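Local coordinates for succinylglutamate desuccinylase (Chromobacterium violaceum, PDB 1YW4), which probably hydrolyses N-succinyl-L-glutamate to succinate and L-glutamate with one zinc ion per subunit, the last step of arginine degradation by the AST pathway, at residues G45-L50 / R140-H145; A260-V265 / G322-P327; E280-L285 / R307-N312. All blocks are in the same frame, centred on the assembly; numbering follows the deposited sequence.

Contact 1 (45-50 with 140-145) belongs to the zinc-binding catalytic domain, whereas contacts 2 (260-265 with 322-327) and 3 (280-285 with 307-312) lie together in the barrel-sandwich hybrid domain. The centre of contact 1 is about 34 Å from that of each of the others, on the opposite side of the chain's centre. Contacts 2 and 3, with centres about 9 Å apart, are joined because strands 307-309 and 320-328 are neighbours: Leu309 N lies 2.8 Å from Ile323 O, a probable hydrogen bond. Contact 3 is nested in the loop that contact 2 closes. Zinc lies about 8 Å from the side chain of Phe310 (contact 3), about 12 Å from that of His145 (contact 1) and about 14 Å from that of Ile323 (contact 2).

Contact 1: residues G45-L50 / R140-H145; sequences GADSVL and RARKLH
Ser48-Leu50 and Lys143-His145 run as neighbouring parallel strands, their axes 4.6 Å apart at closest approach and their N-to-C directions 16° apart. Ser48 pairs with Lys143, Val49 with Leu144 and Leu50 with His145. Three backbone bonds zip the pair: Ser48 N to Arg142 O, Leu144 N to Ser48 O, and Leu50 N to Leu144 O (2.7 Å). Ahead of the strands, one water bridges Ala46 O, Ser48 OG, Ala141 N and Arg142 O; Ser48 OG is also hydrogen-bonded to Arg83.

Asp47 grips Arg142 with both carboxylate oxygens. OD1 takes the backbone N of Arg142 at 3.0 Å on its anti side, while OD2 forms a salt bridge with the guanidinium, receiving NH2 at 3.1 Å and, more weakly, NE. The two planes are 61° apart, and NH2 reaches OD2 from above the carboxylate plane. A bend at chi3 (-62°) of Arg142 places NE beside OD2. Leu144 CD1 covers one guanidinium face over its centre. His145 ND1 donates to Leu50 O (3.1 Å) from above the carbonyl plane, and Leu50 CD2 sits over the imidazole centre in a CH-pi contact, 3.6 Å from the centroid.

These are parallel strands of the zinc-peptidase-like catalytic domain, and strand 143-151 runs on to the zinc ligand His149. Helix 230-241 packs through Leu239 on Val49, Arg142 and Leu144; helix 120-137 meets Ser48, Leu50 and Lys143 on the other face, and strands 83-88 and 209-215 flank the pair.

Contact 2: residues A260-V265 / G322-P327; sequences AKYDLV and GIVVEP
At Gly322, the first residue of its segment, O accepts a bond from Leu264 N, 2.9 Å long and nearly straight at hydrogen (177°), although the donor is tilted from the carbonyl plane. The backbone here adopts a conformation in which a CB would collide with the carbonyl oxygen before it, and would also lie tight against Leu264 CD1, so glycine fits the position.

Ile323 pairs with Asp263 in a non-hydrogen-bonded position. The two side chains lie side by side and point the same way, bringing Ile323 CG2 to 3.1 Å from Asp263 OD1.

Val324 carries the centre of the contact. Its N donates to Tyr262 O (3.0 Å), and its O takes two donors, Lys261 N at 2.7 Å and, weakly, Tyr262 N at 3.4 Å. Its side chain packs against one face of the Tyr262 ring: CB is 3.9 Å from the ring centroid in a CH-pi contact displaced toward the rim, CG1 touches CE1, and CG2 reaches CZ at 3.6 Å. Tyr262 CG stands between its backbone N and carbonyl carbon (chi1 64°), which starts the ring on its course over the valine. Leu264 CD2 also meets Val324 CG2.

Val325 lies opposite Ala260 with diverging side chains, CG1 approaching Ala260 CA. The side chains of Glu326 and Lys261 cross at about a right angle, with OE2 beside CD and CG of the lysine. OE2 is 4.8 Å from Lys261 NZ; a water links them, bound weakly by the amine, while OE1 forms a salt bridge with Arg259.

Lys261 and Tyr262 facing the single residue Val324 define a classic beta bulge, here in the antiparallel pair 257-265 and 320-328 of the AstE/AspA barrel-sandwich hybrid domain.

Contact 3: residues E280-L285 / R307-N312; sequences ENFTLL and RILFPN
Phe282 N donates to Ile308 O (2.7 Å), bent at hydrogen to 134°, and Ile308 N donates to Thr283 O; hydrogen bonds from two polar side chains add to this backbone pairing. Asn281 OD1 receives Phe310 N at 2.6 Å, and the planes of the Asn281 amide and the Phe310 ring are 79° apart. Arg307 NH1 reaches Phe282 O at 2.8 Å, with the acceptor in the guanidinium plane. Within the first segment, Thr283 OG1 donates to Glu280 O, bridging the ends of a type II turn.

Apolar and ring contacts fill in around these bonds. Leu309 CD1 lies over one face of the Phe282 ring in a CH-pi contact, 3.8 Å from the centroid and displaced toward the rim; the same methyl touches Asn281 CB. Phe282 also meets Phe157 and Phe160 edge-to-face. Leu284 CD1 sits over the centre of the Arg307 guanidinium, 3.9 Å above its plane, while Leu285 CD2 presses on the backbone at Arg307 C and Ile308 N (3.4 Å). Thr283 CB meets Ile308 CG2.

The Phe310 side chain is about 6 Å from that of Glu214, the predicted active-site residue, and about 8 Å from the zinc ion, which places Phe310 near the probable catalytic centre. Phe282 and Thr283 both facing Ile308, with Phe282 at positive phi (70°), make a G1 beta bulge coupled to the type II turn in the barrel-sandwich hybrid domain.

Contact 1: residues G45-L50 / R140-H145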
loop_
_atom_site.group_PDB
_atom_site.type_symbol
_atom_site.label_atom_id
_atom_site.label_comp_id
_atom_site.label_asym_id
_atom_site.label_seq_id
_atom_site.Cartn_x
_atom_site.Cartn_y
_atom_site.Cartn_z
ATOM N N GLY A 45 -17.960 34.092 -5.752
ATOM C CA GLY A 45 -16.526 33.942 -5.883
ATOM C C GLY A 45 -15.786 33.576 -4.611
ATOM O O GLY A 45 -14.580 33.338 -4.649
ATOM N N ALA A 46 -16.489 33.531 -3.483
ATOM C CA ALA A 46 -15.848 33.186 -2.213
ATOM C C ALA A 46 -15.836 31.675 -1.987
ATOM O O ALA A 46 -16.683 30.954 -2.512
ATOM C CB ALA A 46 -16.567 33.880 -1.067
ATOM N N ASP A 47 -14.865 31.191 -1.216
ATOM C CA ASP A 47 -14.789 29.760 -0.933
ATOM C C ASP A 47 -16.047 29.350 -0.193
ATOM O O ASP A 47 -16.581 30.118 0.601
ATOM C CB ASP A 47 -13.576 29.426 -0.066
ATOM C CG ASP A 47 -12.263 29.583 -0.812
ATOM O OD1 ASP A 47 -12.228 29.262 -2.019
ATOM O OD2 ASP A 47 -11.271 30.010 -0.182
ATOM N N SER A 48 -16.510 28.130 -0.445
ATOM C CA SER A 48 -17.719 27.636 0.195
ATOM C C SER A 48 -17.387 26.578 1.230
ATOM O O SER A 48 -16.737 25.578 0.929
ATOM C CB SER A 48 -18.664 27.069 -0.857
ATOM O OG SER A 48 -19.109 28.105 -1.725
ATOM N N VAL A 49 -17.845 26.801 2.455
ATOM C CA VAL A 49 -17.559 25.878 3.537
ATOM C C VAL A 49 -18.805 25.263 4.150
ATOM O O VAL A 49 -19.738 25.968 4.501
ATOM C CB VAL A 49 -16.729 26.588 4.633
ATOM C CG1 VAL A 49 -16.514 25.669 5.822
ATOM C CG2 VAL A 49 -15.378 27.010 4.051
ATOM N N LEU A 50 -18.816 23.934 4.246
ATOM C CA LEU A 50 -19.929 23.208 4.851
ATOM C C LEU A 50 -19.420 22.565 6.135
ATOM O O LEU A 50 -18.499 21.753 6.098
ATOM C CB LEU A 50 -20.444 22.112 3.911
ATOM C CG LEU A 50 -21.470 21.143 4.521
ATOM C CD1 LEU A 50 -22.649 21.934 5.054
ATOM C CD2 LEU A 50 -21.938 20.127 3.476
ATOM N N ARG A 140 -18.309 28.820 -6.583
ATOM C CA ARG A 140 -17.479 29.181 -7.722
ATOM C C ARG A 140 -16.005 29.063 -7.375
ATOM O O ARG A 140 -15.151 29.038 -8.258
ATOM C CB ARG A 140 -17.814 30.599 -8.188
ATOM C CG ARG A 140 -19.161 30.670 -8.900
ATOM C CD ARG A 140 -19.092 29.900 -10.214
ATOM N NE ARG A 140 -20.286 29.099 -10.474
ATOM C CZ ARG A 140 -21.510 29.594 -10.621
ATOM N NH1 ARG A 140 -22.530 28.778 -10.856
ATOM N NH2 ARG A 140 -21.717 30.902 -10.528
ATOM N N ALA A 141 -15.718 28.985 -6.081
ATOM C CA ALA A 141 -14.352 28.850 -5.609
ATOM C C ALA A 141 -14.197 27.456 -5.011
ATOM O O ALA A 141 -14.720 26.483 -5.556
ATOM C CB ALA A 141 -14.050 29.919 -4.566
ATOM N N ARG A 142 -13.492 27.355 -3.892
ATOM C CA ARG A 142 -13.289 26.057 -3.261
ATOM C C ARG A 142 -14.563 25.523 -2.597
ATOM O O ARG A 142 -15.402 26.289 -2.128
ATOM C CB ARG A 142 -12.170 26.149 -2.224
ATOM C CG ARG A 142 -10.809 26.544 -2.783
ATOM C CD ARG A 142 -9.736 26.417 -1.715
ATOM N NE ARG A 142 -9.976 27.302 -0.581
ATOM C CZ ARG A 142 -9.340 27.214 0.584
ATOM N NH1 ARG A 142 -8.424 26.277 0.777
ATOM N NH2 ARG A 142 -9.620 28.062 1.561
ATOM N N LYS A 143 -14.698 24.202 -2.586
ATOM C CA LYS A 143 -15.831 23.526 -1.957
ATOM C C LYS A 143 -15.267 22.643 -0.837
ATOM O O LYS A 143 -14.668 21.599 -1.095
ATOM C CB LYS A 143 -16.580 22.689 -2.996
ATOM C CG LYS A 143 -17.316 23.540 -4.028
ATOM C CD LYS A 143 -18.012 22.697 -5.080
ATOM C CE LYS A 143 -17.018 21.925 -5.917
ATOM N NZ LYS A 143 -16.074 22.841 -6.622
ATOM N N LEU A 144 -15.463 23.078 0.406
ATOM C CA LEU A 144 -14.933 22.370 1.565
ATOM C C LEU A 144 -15.997 21.903 2.554
ATOM O O LEU A 144 -16.859 22.674 2.964
ATOM C CB LEU A 144 -13.936 23.275 2.292
ATOM C CG LEU A 144 -12.791 23.859 1.459
ATOM C CD1 LEU A 144 -12.038 24.900 2.286
ATOM C CD2 LEU A 144 -11.860 22.752 1.018
ATOM N N HIS A 145 -15.903 20.638 2.943
ATOM C CA HIS A 145 -16.838 20.036 3.879
ATOM C C HIS A 145 -16.133 19.274 4.995
ATOM O O HIS A 145 -15.390 18.332 4.737
ATOM C CB HIS A 145 -17.772 19.081 3.137
ATOM C CG HIS A 145 -18.708 18.338 4.038
ATOM N ND1 HIS A 145 -19.084 18.813 5.277
ATOM C CD2 HIS A 145 -19.372 17.172 3.866
ATOM C CE1 HIS A 145 -19.943 17.972 5.825
ATOM N NE2 HIS A 145 -20.134 16.969 4.990
HETATM O O HOH W 1 -16.880 28.325 -3.657
HETATM O O HOH W 2 -18.703 30.988 -4.790
#

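Contact 2: residues A260-V265 / G322-P327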
loop_
_atom_site.group_PDB
_atom_site.type_symbol
_atom_site.label_atom_id
_atom_site.label_comp_id
_atom_site.label_asym_id
_atom_site.label_seq_id
_atom_site.Cartn_x
_atom_site.Cartn_y
_atom_site.Cartn_z
ATOM N N ALA A 260 -7.694 0.361 4.658
ATOM C CA ALA A 260 -8.149 -0.934 5.135
ATOM C C ALA A 260 -7.371 -2.023 4.407
ATOM O O ALA A 260 -7.122 -1.920 3.206
ATOM C CB ALA A 260 -9.636 -1.091 4.870
ATOM N N LYS A 261 -6.975 -3.056 5.138
ATOM C CA LYS A 261 -6.249 -4.172 4.547
ATOM C C LYS A 261 -7.253 -5.304 4.341
ATOM O O LYS A 261 -7.333 -5.886 3.262
ATOM C CB LYS A 261 -5.118 -4.626 5.473
ATOM C CG LYS A 261 -4.250 -5.746 4.916
ATOM C CD LYS A 261 -3.138 -6.115 5.888
ATOM C CE LYS A 261 -2.340 -7.322 5.399
ATOM N NZ LYS A 261 -1.285 -7.736 6.379
ATOM N N TYR A 262 -8.019 -5.600 5.388
ATOM C CA TYR A 262 -9.043 -6.642 5.350
ATOM C C TYR A 262 -9.937 -6.540 6.588
ATOM O O TYR A 262 -9.523 -6.003 7.617
ATOM C CB TYR A 262 -8.410 -8.040 5.294
ATOM C CG TYR A 262 -7.593 -8.417 6.516
ATOM C CD1 TYR A 262 -6.247 -8.061 6.615
ATOM C CD2 TYR A 262 -8.168 -9.135 7.570
ATOM C CE1 TYR A 262 -5.487 -8.411 7.731
ATOM C CE2 TYR A 262 -7.418 -9.489 8.695
ATOM C CZ TYR A 262 -6.076 -9.122 8.765
ATOM O OH TYR A 262 -5.319 -9.470 9.862
ATOM N N ASP A 263 -11.159 -7.056 6.487
ATOM C CA ASP A 263 -12.087 -7.013 7.611
ATOM C C ASP A 263 -12.056 -8.316 8.396
ATOM O O ASP A 263 -11.792 -9.387 7.844
ATOM C CB ASP A 263 -13.519 -6.762 7.132
ATOM C CG ASP A 263 -13.646 -5.508 6.299
ATOM O OD1 ASP A 263 -13.008 -4.492 6.642
ATOM O OD2 ASP A 263 -14.399 -5.535 5.306
ATOM N N LEU A 264 -12.323 -8.217 9.694
ATOM C CA LEU A 264 -12.347 -9.386 10.564
ATOM C C LEU A 264 -13.746 -9.978 10.538
ATOM O O LEU A 264 -14.572 -9.662 11.392
ATOM C CB LEU A 264 -11.990 -8.986 11.997
ATOM C CG LEU A 264 -10.563 -8.492 12.232
ATOM C CD1 LEU A 264 -10.442 -7.924 13.632
ATOM C CD2 LEU A 264 -9.590 -9.650 12.025
ATOM N N VAL A 265 -14.011 -10.828 9.549
ATOM C CA VAL A 265 -15.317 -11.462 9.408
ATOM C C VAL A 265 -15.596 -12.370 10.604
ATOM O O VAL A 265 -14.803 -13.255 10.921
ATOM C CB VAL A 265 -15.392 -12.305 8.108
ATOM C CG1 VAL A 265 -16.779 -12.911 7.957
ATOM C CG2 VAL A 265 -15.053 -11.441 6.904
ATOM N N GLY A 322 -14.581 -5.650 13.042
ATOM C CA GLY A 322 -13.400 -4.815 13.126
ATOM C C GLY A 322 -12.658 -4.781 11.808
ATOM O O GLY A 322 -12.886 -5.618 10.934
ATOM N N ILE A 323 -11.768 -3.807 11.660
ATOM C CA ILE A 323 -10.994 -3.677 10.439
ATOM C C ILE A 323 -9.500 -3.522 10.710
ATOM O O ILE A 323 -9.083 -2.743 11.572
ATOM C CB ILE A 323 -11.469 -2.475 9.593
ATOM C CG1 ILE A 323 -11.357 -1.184 10.402
ATOM C CG2 ILE A 323 -12.908 -2.689 9.142
ATOM C CD1 ILE A 323 -11.739 0.063 9.616
ATOM N N VAL A 324 -8.702 -4.289 9.976
ATOM C CA VAL A 324 -7.258 -4.233 10.100
ATOM C C VAL A 324 -6.752 -3.281 9.023
ATOM O O VAL A 324 -6.981 -3.496 7.828
ATOM C CB VAL A 324 -6.625 -5.629 9.913
ATOM C CG1 VAL A 324 -5.106 -5.523 9.928
ATOM C CG2 VAL A 324 -7.096 -6.562 11.027
ATOM N N VAL A 325 -6.089 -2.213 9.451
ATOM C CA VAL A 325 -5.554 -1.233 8.517
ATOM C C VAL A 325 -4.042 -1.379 8.406
ATOM O O VAL A 325 -3.399 -1.957 9.283
ATOM C CB VAL A 325 -5.872 0.217 8.967
ATOM C CG1 VAL A 325 -7.376 0.439 9.005
ATOM C CG2 VAL A 325 -5.259 0.482 10.339
ATOM N N GLU A 326 -3.493 -0.848 7.316
ATOM C CA GLU A 326 -2.057 -0.875 7.040
ATOM C C GLU A 326 -1.622 0.492 6.526
ATOM O O GLU A 326 -2.430 1.257 6.002
ATOM C CB GLU A 326 -1.745 -1.927 5.974
ATOM C CG GLU A 326 -2.465 -1.668 4.658
ATOM C CD GLU A 326 -2.108 -2.668 3.582
ATOM O OE1 GLU A 326 -2.624 -2.517 2.460
ATOM O OE2 GLU A 326 -1.321 -3.597 3.856
ATOM N N PRO A 327 -0.329 0.813 6.661
ATOM C CA PRO A 327 0.209 2.098 6.203
ATOM C C PRO A 327 -0.131 2.355 4.735
ATOM O O PRO A 327 -0.163 1.429 3.924
ATOM C CB PRO A 327 1.715 1.937 6.424
ATOM C CG PRO A 327 1.786 1.025 7.623
ATOM C CD PRO A 327 0.721 -0.003 7.299
HETATM O O HOH W 3 0.286 -4.998 5.627
#

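Contact 3: residues E280-L285 / R307-N312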
loop_
_atom_site.group_PDB
_atom_site.type_symbol
_atom_site.label_atom_id
_atom_site.label_comp_id
_atom_site.label_asym_id
_atom_site.label_seq_id
_atom_site.Cartn_x
_atom_site.Cartn_y
_atom_site.Cartn_z
ATOM N N GLU A 280 -7.905 0.832 22.120
ATOM C CA GLU A 280 -7.978 2.077 21.355
ATOM C C GLU A 280 -7.874 1.848 19.852
ATOM O O GLU A 280 -7.273 0.871 19.401
ATOM C CB GLU A 280 -6.863 3.037 21.786
ATOM C CG GLU A 280 -7.044 3.633 23.174
ATOM C CD GLU A 280 -5.924 4.577 23.567
ATOM O OE1 GLU A 280 -6.039 5.212 24.636
ATOM O OE2 GLU A 280 -4.929 4.687 22.818
ATOM N N ASN A 281 -8.463 2.756 19.077
ATOM C CA ASN A 281 -8.397 2.650 17.628
ATOM C C ASN A 281 -6.960 2.898 17.188
ATOM O O ASN A 281 -6.227 3.664 17.824
ATOM C CB ASN A 281 -9.305 3.681 16.943
ATOM C CG ASN A 281 -10.771 3.311 17.011
ATOM O OD1 ASN A 281 -11.160 2.200 16.639
ATOM N ND2 ASN A 281 -11.601 4.250 17.474
ATOM N N PHE A 282 -6.580 2.249 16.093
ATOM C CA PHE A 282 -5.244 2.353 15.511
ATOM C C PHE A 282 -4.185 1.677 16.367
ATOM O O PHE A 282 -2.996 1.962 16.235
ATOM C CB PHE A 282 -4.880 3.820 15.267
ATOM C CG PHE A 282 -5.690 4.470 14.178
ATOM C CD1 PHE A 282 -5.527 4.093 12.846
ATOM C CD2 PHE A 282 -6.626 5.455 14.486
ATOM C CE1 PHE A 282 -6.288 4.690 11.835
ATOM C CE2 PHE A 282 -7.389 6.056 13.485
ATOM C CZ PHE A 282 -7.222 5.676 12.159
ATOM N N THR A 283 -4.616 0.781 17.250
ATOM C CA THR A 283 -3.666 0.059 18.089
ATOM C C THR A 283 -2.818 -0.832 17.184
ATOM O O THR A 283 -3.356 -1.616 16.403
ATOM C CB THR A 283 -4.378 -0.827 19.126
ATOM O OG1 THR A 283 -5.015 -0.001 20.107
ATOM C CG2 THR A 283 -3.382 -1.747 19.814
ATOM N N LEU A 284 -1.498 -0.702 17.298
ATOM C CA LEU A 284 -0.548 -1.473 16.499
ATOM C C LEU A 284 -0.576 -2.968 16.827
ATOM O O LEU A 284 -0.551 -3.357 17.997
ATOM C CB LEU A 284 0.875 -0.942 16.718
ATOM C CG LEU A 284 2.009 -1.558 15.886
ATOM C CD1 LEU A 284 2.052 -0.891 14.512
ATOM C CD2 LEU A 284 3.359 -1.357 16.599
ATOM N N LEU A 285 -0.627 -3.800 15.789
ATOM C CA LEU A 285 -0.645 -5.250 15.963
ATOM C C LEU A 285 0.740 -5.824 15.653
ATOM O O LEU A 285 1.166 -5.853 14.507
ATOM C CB LEU A 285 -1.689 -5.884 15.040
ATOM C CG LEU A 285 -3.189 -5.719 15.345
ATOM C CD1 LEU A 285 -3.428 -4.848 16.581
ATOM C CD2 LEU A 285 -3.858 -5.123 14.128
ATOM N N ARG A 307 -2.756 -2.212 12.167
ATOM C CA ARG A 307 -3.384 -1.664 13.361
ATOM C C ARG A 307 -4.867 -2.014 13.305
ATOM O O ARG A 307 -5.432 -2.186 12.226
ATOM C CB ARG A 307 -3.210 -0.140 13.411
ATOM C CG ARG A 307 -1.761 0.338 13.417
ATOM C CD ARG A 307 -1.685 1.846 13.227
ATOM N NE ARG A 307 -0.317 2.354 13.332
ATOM C CZ ARG A 307 0.284 2.673 14.473
ATOM N NH1 ARG A 307 -0.363 2.542 15.625
ATOM N NH2 ARG A 307 1.538 3.117 14.461
ATOM N N ILE A 308 -5.491 -2.122 14.468
ATOM C CA ILE A 308 -6.906 -2.454 14.538
ATOM C C ILE A 308 -7.696 -1.144 14.535
ATOM O O ILE A 308 -7.267 -0.144 15.115
ATOM C CB ILE A 308 -7.207 -3.273 15.829
ATOM C CG1 ILE A 308 -8.609 -3.892 15.772
ATOM C CG2 ILE A 308 -7.077 -2.377 17.040
ATOM C CD1 ILE A 308 -8.838 -4.801 14.572
ATOM N N LEU A 309 -8.842 -1.141 13.870
ATOM C CA LEU A 309 -9.656 0.064 13.815
ATOM C C LEU A 309 -11.132 -0.295 13.944
ATOM O O LEU A 309 -11.599 -1.251 13.330
ATOM C CB LEU A 309 -9.395 0.804 12.501
ATOM C CG LEU A 309 -10.106 2.145 12.307
ATOM C CD1 LEU A 309 -9.717 3.106 13.429
ATOM C CD2 LEU A 309 -9.722 2.735 10.954
ATOM N N PHE A 310 -11.847 0.465 14.769
ATOM C CA PHE A 310 -13.276 0.257 15.000
ATOM C C PHE A 310 -13.660 -1.175 15.385
ATOM O O PHE A 310 -14.567 -1.761 14.800
ATOM C CB PHE A 310 -14.060 0.685 13.757
ATOM C CG PHE A 310 -13.803 2.103 13.349
ATOM C CD1 PHE A 310 -13.733 2.452 12.005
ATOM C CD2 PHE A 310 -13.623 3.094 14.310
ATOM C CE1 PHE A 310 -13.480 3.767 11.620
ATOM C CE2 PHE A 310 -13.371 4.409 13.941
ATOM C CZ PHE A 310 -13.297 4.749 12.590
ATOM N N PRO A 311 -12.979 -1.755 16.384
ATOM C CA PRO A 311 -13.298 -3.123 16.807
ATOM C C PRO A 311 -14.695 -3.223 17.433
ATOM O O PRO A 311 -15.083 -2.371 18.231
ATOM C CB PRO A 311 -12.197 -3.430 17.815
ATOM C CG PRO A 311 -11.978 -2.094 18.458
ATOM C CD PRO A 311 -11.945 -1.166 17.253
ATOM N N ASN A 312 -15.442 -4.262 17.074
ATOM C CA ASN A 312 -16.785 -4.456 17.615
ATOM C C ASN A 312 -17.143 -5.939 17.584
ATOM O O ASN A 312 -17.885 -6.391 16.709
ATOM C CB ASN A 312 -17.817 -3.668 16.799
ATOM C CG ASN A 312 -19.156 -3.538 17.514
ATOM O OD1 ASN A 312 -19.611 -4.468 18.182
ATOM N ND2 ASN A 312 -19.797 -2.382 17.366
#